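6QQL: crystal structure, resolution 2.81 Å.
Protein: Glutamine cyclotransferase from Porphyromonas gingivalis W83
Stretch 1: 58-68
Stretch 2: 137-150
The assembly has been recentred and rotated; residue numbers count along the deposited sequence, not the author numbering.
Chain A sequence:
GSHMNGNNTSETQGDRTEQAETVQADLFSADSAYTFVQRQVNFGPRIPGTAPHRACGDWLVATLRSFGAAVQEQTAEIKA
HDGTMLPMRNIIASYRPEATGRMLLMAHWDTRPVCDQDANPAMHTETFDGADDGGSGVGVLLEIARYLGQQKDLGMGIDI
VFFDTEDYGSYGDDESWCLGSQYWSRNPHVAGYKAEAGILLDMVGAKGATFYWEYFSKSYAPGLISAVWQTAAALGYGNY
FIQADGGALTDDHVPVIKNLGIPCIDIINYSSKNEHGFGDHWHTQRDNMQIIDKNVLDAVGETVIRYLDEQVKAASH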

# COMPACT_ATOMS: atom_id res chain seq x y z
N ASP A 58 14.04 -9.27 -0.99
CA ASP A 58 14.87 -9.62 -2.14
C ASP A 58 14.01 -9.94 -3.34
O ASP A 58 14.18 -9.38 -4.43
N TRP A 59 13.01 -10.79 -3.12
CA TRP A 59 12.08 -11.19 -4.16
C TRP A 59 11.24 -10.02 -4.65
O TRP A 59 10.98 -9.90 -5.86
N LEU A 60 10.78 -9.15 -3.74
CA LEU A 60 10.15 -7.91 -4.16
C LEU A 60 11.06 -7.14 -5.11
O LEU A 60 10.66 -6.77 -6.22
N VAL A 61 12.30 -6.90 -4.68
CA VAL A 61 13.22 -6.13 -5.51
C VAL A 61 13.45 -6.84 -6.84
O VAL A 61 13.19 -6.29 -7.91
N ALA A 62 13.87 -8.11 -6.78
CA ALA A 62 14.09 -8.86 -8.01
C ALA A 62 12.89 -8.75 -8.94
O ALA A 62 13.03 -8.42 -10.12
N THR A 63 11.69 -8.98 -8.40
CA THR A 63 10.50 -9.00 -9.23
C THR A 63 10.28 -7.65 -9.90
O THR A 63 10.00 -7.59 -11.10
N LEU A 64 10.45 -6.56 -9.13
CA LEU A 64 10.29 -5.23 -9.71
C LEU A 64 11.33 -4.97 -10.80
O LEU A 64 11.00 -4.44 -11.87
N ARG A 65 12.58 -5.34 -10.54
CA ARG A 65 13.61 -5.19 -11.57
C ARG A 65 13.22 -5.98 -12.81
O ARG A 65 13.44 -5.52 -13.94
N SER A 66 12.63 -7.17 -12.62
CA SER A 66 12.23 -7.99 -13.76
C SER A 66 11.10 -7.36 -14.57
O SER A 66 10.84 -7.78 -15.71
N PHE A 67 10.41 -6.37 -14.02
CA PHE A 67 9.35 -5.64 -14.71
C PHE A 67 9.83 -4.31 -15.30
O PHE A 67 9.01 -3.45 -15.64
N GLY A 68 11.14 -4.14 -15.45
CA GLY A 68 11.72 -2.97 -16.07
C GLY A 68 11.91 -1.77 -15.16
O GLY A 68 12.45 -0.75 -15.62
N GLY A 137 -1.78 -4.61 -0.98
CA GLY A 137 -1.22 -3.41 -1.59
C GLY A 137 -0.04 -3.72 -2.49
O GLY A 137 0.02 -3.27 -3.64
N VAL A 138 0.94 -4.46 -1.97
CA VAL A 138 2.08 -4.84 -2.79
C VAL A 138 1.63 -5.64 -4.01
O VAL A 138 2.14 -5.45 -5.12
N GLY A 139 0.67 -6.54 -3.81
CA GLY A 139 0.23 -7.40 -4.90
C GLY A 139 -0.37 -6.61 -6.05
O GLY A 139 -0.04 -6.86 -7.21
N VAL A 140 -1.25 -5.66 -5.75
CA VAL A 140 -1.79 -4.83 -6.82
C VAL A 140 -0.67 -4.03 -7.49
O VAL A 140 -0.49 -4.07 -8.71
N LEU A 141 0.13 -3.33 -6.69
CA LEU A 141 1.19 -2.50 -7.25
C LEU A 141 2.25 -3.33 -7.97
O LEU A 141 2.92 -2.83 -8.89
N LEU A 142 2.44 -4.60 -7.57
CA LEU A 142 3.25 -5.50 -8.38
C LEU A 142 2.64 -5.70 -9.77
O LEU A 142 3.35 -5.67 -10.78
N GLU A 143 1.33 -5.97 -9.83
CA GLU A 143 0.73 -6.23 -11.13
C GLU A 143 0.67 -4.97 -11.97
O GLU A 143 0.83 -5.05 -13.20
N ILE A 144 0.50 -3.81 -11.34
CA ILE A 144 0.63 -2.56 -12.09
C ILE A 144 2.05 -2.43 -12.63
O ILE A 144 2.26 -2.14 -13.81
N ALA A 145 3.04 -2.69 -11.77
CA ALA A 145 4.42 -2.60 -12.21
C ALA A 145 4.66 -3.43 -13.47
O ALA A 145 5.25 -2.95 -14.43
N ARG A 146 4.14 -4.66 -13.49
CA ARG A 146 4.35 -5.50 -14.67
C ARG A 146 3.78 -4.85 -15.92
O ARG A 146 4.46 -4.76 -16.95
N TYR A 147 2.54 -4.36 -15.83
CA TYR A 147 1.92 -3.66 -16.94
C TYR A 147 2.81 -2.52 -17.43
O TYR A 147 2.92 -2.26 -18.63
N LEU A 148 3.39 -1.78 -16.49
CA LEU A 148 4.29 -0.69 -16.84
C LEU A 148 5.48 -1.17 -17.65
O LEU A 148 5.97 -0.46 -18.54
N GLY A 149 5.97 -2.38 -17.36
CA GLY A 149 7.15 -2.87 -18.04
C GLY A 149 6.96 -3.07 -19.52
O GLY A 149 7.95 -3.17 -20.27
N GLN A 150 5.71 -3.15 -19.97
CA GLN A 150 5.39 -3.37 -21.37
C GLN A 150 5.00 -2.09 -22.10
O GLN A 150 4.42 -2.16 -23.18

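Two helices running in roughly the same direction, 27° apart with axes 9.6 Å away at closest approach, with F67 beside the first, pack through an apolar seam that no hydrogen bond crosses; the two stretches together bury 437 Å². The centre of the seam is L142 (chi1 m, chi2 t), a knob that sits in a hole formed by W59, L60, T63 and L64. Its CA-to-CB bond points sideways, but the end of the side chain comes nearer to the other helix: L142 CD1 lies 4.0 Å from W59 CH2, while L142 CD2 lies 4.0 Å from L64 CD2 and 4.1 Å from T63 CG2. W59 (chi1 t, chi2 77°) lays the far end of its indole against L142 CD1, T63 and L64 lie nearer L142 CD2, and L60 CD2 is 4.4 Å from both L142 CD1 and L142 CD2. L60 and L64 share the m, t rotamer and also start sideways, so that the methyls at their ends make the contact. L60 CD2 meets V138 CG1 at 3.4 Å, the closest apolar side-chain pair, with V138 in the t rotamer and pointing toward the first helix. One turn further along, L64 CD2 rests 3.8 Å from A145 CB; the small side chain of A145 also points toward its neighbour.

F67 (chi1 m, chi2 -28°), just past the first helix, points toward the second and has the largest covered area, 110 Å². R146 lies over one face of its ring: R146 CB stands 3.5 Å from the F67 ring centroid, only 5° off the ring normal, a CH-pi contact, and R146 CG is 3.5 Å from F67 CE1. Elsewhere on the ring, F67 CD2 is 4.1 Å from A145 CB. The R146 side chain (t, t, p, chi4 93°) gives F67 its aliphatic part, while its end leads away to a salt bridge within its own helix, where R146 NH2 and E143 OE1 form a very short 2.4 Å hydrogen bond and R146 NE to E143 OE1 at 2.9 Å is weak. Toward the C-terminal ends of both stretches the backbones come close, with F67 O 3.1 Å from G149 CA; a CB on G149 would clash with that carbonyl oxygen.

The hydroxyls of T63 and S66 find acceptors within their own stretch. T63 (m) points toward the second helix, presenting its methyl to L142, while T63 OG1 donates to W59 O at 2.7 Å. S66 OG (p) donates to T63 O at 2.5 Å, outside the contact.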

# COMPACT_ATOMS: atom_id res chain seq x y z
CB ASP A 58 15.76 -10.83 -1.82
CG ASP A 58 16.89 -10.51 -0.86
OD1 ASP A 58 17.19 -9.32 -0.63
OD2 ASP A 58 17.46 -11.48 -0.32
CB TRP A 59 11.18 -12.30 -3.64
CG TRP A 59 10.12 -12.62 -4.59
CD1 TRP A 59 10.24 -13.36 -5.75
CD2 TRP A 59 8.76 -12.20 -4.52
NE1 TRP A 59 9.02 -13.43 -6.39
CE2 TRP A 59 8.10 -12.73 -5.65
CE3 TRP A 59 8.04 -11.44 -3.60
CZ2 TRP A 59 6.74 -12.53 -5.88
CZ3 TRP A 59 6.68 -11.23 -3.85
CH2 TRP A 59 6.05 -11.78 -4.97
CB LEU A 60 9.80 -7.04 -2.95
CG LEU A 60 8.61 -7.48 -2.10
CD1 LEU A 60 8.47 -6.57 -0.86
CD2 LEU A 60 7.31 -7.54 -2.93
CB VAL A 61 14.54 -5.87 -4.75
CG1 VAL A 61 15.53 -5.17 -5.66
CG2 VAL A 61 14.29 -5.03 -3.51
CB ALA A 62 14.37 -10.32 -7.67
CB THR A 63 9.29 -9.41 -8.38
OG1 THR A 63 9.46 -10.75 -7.91
CG2 THR A 63 8.01 -9.32 -9.18
CB LEU A 64 10.39 -4.17 -8.63
CG LEU A 64 9.21 -4.04 -7.68
CD1 LEU A 64 9.56 -3.04 -6.58
CD2 LEU A 64 7.97 -3.61 -8.43
CB ARG A 65 14.98 -5.65 -11.04
CG ARG A 65 15.53 -4.87 -9.88
CD ARG A 65 17.05 -4.97 -9.81
NE ARG A 65 17.65 -3.92 -8.98
CZ ARG A 65 18.18 -4.09 -7.76
NH1 ARG A 65 18.21 -5.28 -7.18
NH2 ARG A 65 18.71 -3.04 -7.12
CB SER A 66 11.79 -9.39 -13.29
OG SER A 66 10.45 -9.41 -12.80
CB PHE A 67 8.17 -5.42 -13.75
CG PHE A 67 7.45 -6.68 -13.35
CD1 PHE A 67 7.41 -7.77 -14.19
CD2 PHE A 67 6.79 -6.77 -12.12
CE1 PHE A 67 6.72 -8.94 -13.81
CE2 PHE A 67 6.10 -7.93 -11.74
CZ PHE A 67 6.06 -9.01 -12.58
CB VAL A 138 3.10 -5.61 -1.93
CG1 VAL A 138 4.32 -5.94 -2.76
CG2 VAL A 138 3.45 -4.80 -0.70
CB VAL A 140 -2.93 -3.93 -6.30
CG1 VAL A 140 -3.40 -2.99 -7.40
CG2 VAL A 140 -4.08 -4.79 -5.83
CB LEU A 141 1.79 -1.64 -6.15
CG LEU A 141 0.82 -0.60 -5.58
CD1 LEU A 141 1.48 0.23 -4.49
CD2 LEU A 141 0.20 0.28 -6.67
CB LEU A 142 3.38 -6.85 -7.69
CG LEU A 142 4.36 -6.98 -6.55
CD1 LEU A 142 4.18 -8.37 -5.98
CD2 LEU A 142 5.81 -6.70 -6.97
CB GLU A 143 -0.65 -6.87 -10.97
CG GLU A 143 -1.58 -6.72 -12.19
CD GLU A 143 -1.19 -7.51 -13.43
OE1 GLU A 143 -0.12 -8.17 -13.46
OE2 GLU A 143 -2.01 -7.51 -14.38
CB ILE A 144 0.20 -1.36 -11.23
CG1 ILE A 144 -1.30 -1.48 -10.92
CG2 ILE A 144 0.53 -0.04 -11.95
CD1 ILE A 144 -1.84 -0.41 -10.04
CB ALA A 145 5.36 -3.06 -11.09
CB ARG A 146 3.75 -6.89 -14.45
CG ARG A 146 4.00 -7.82 -15.63
CD ARG A 146 3.49 -9.23 -15.38
NE ARG A 146 2.08 -9.26 -15.04
CZ ARG A 146 1.10 -9.44 -15.92
NH1 ARG A 146 1.39 -9.60 -17.20
NH2 ARG A 146 -0.16 -9.46 -15.51
CB TYR A 147 0.55 -3.14 -16.53
CG TYR A 147 -0.03 -2.17 -17.53
CD1 TYR A 147 -0.76 -2.61 -18.63
CD2 TYR A 147 0.18 -0.79 -17.38
CE1 TYR A 147 -1.28 -1.70 -19.55
CE2 TYR A 147 -0.32 0.11 -18.29
CZ TYR A 147 -1.05 -0.34 -19.37
OH TYR A 147 -1.56 0.58 -20.27
CB LEU A 148 4.75 -0.02 -15.55
CG LEU A 148 3.56 0.64 -14.87
CD1 LEU A 148 3.98 1.16 -13.52
CD2 LEU A 148 3.06 1.78 -15.77
CB GLN A 150 4.28 -4.41 -21.47
CG GLN A 150 4.36 -5.45 -20.37
CD GLN A 150 3.12 -6.33 -20.25
OE1 GLN A 150 2.74 -6.75 -19.16
NE2 GLN A 150 2.51 -6.64 -21.39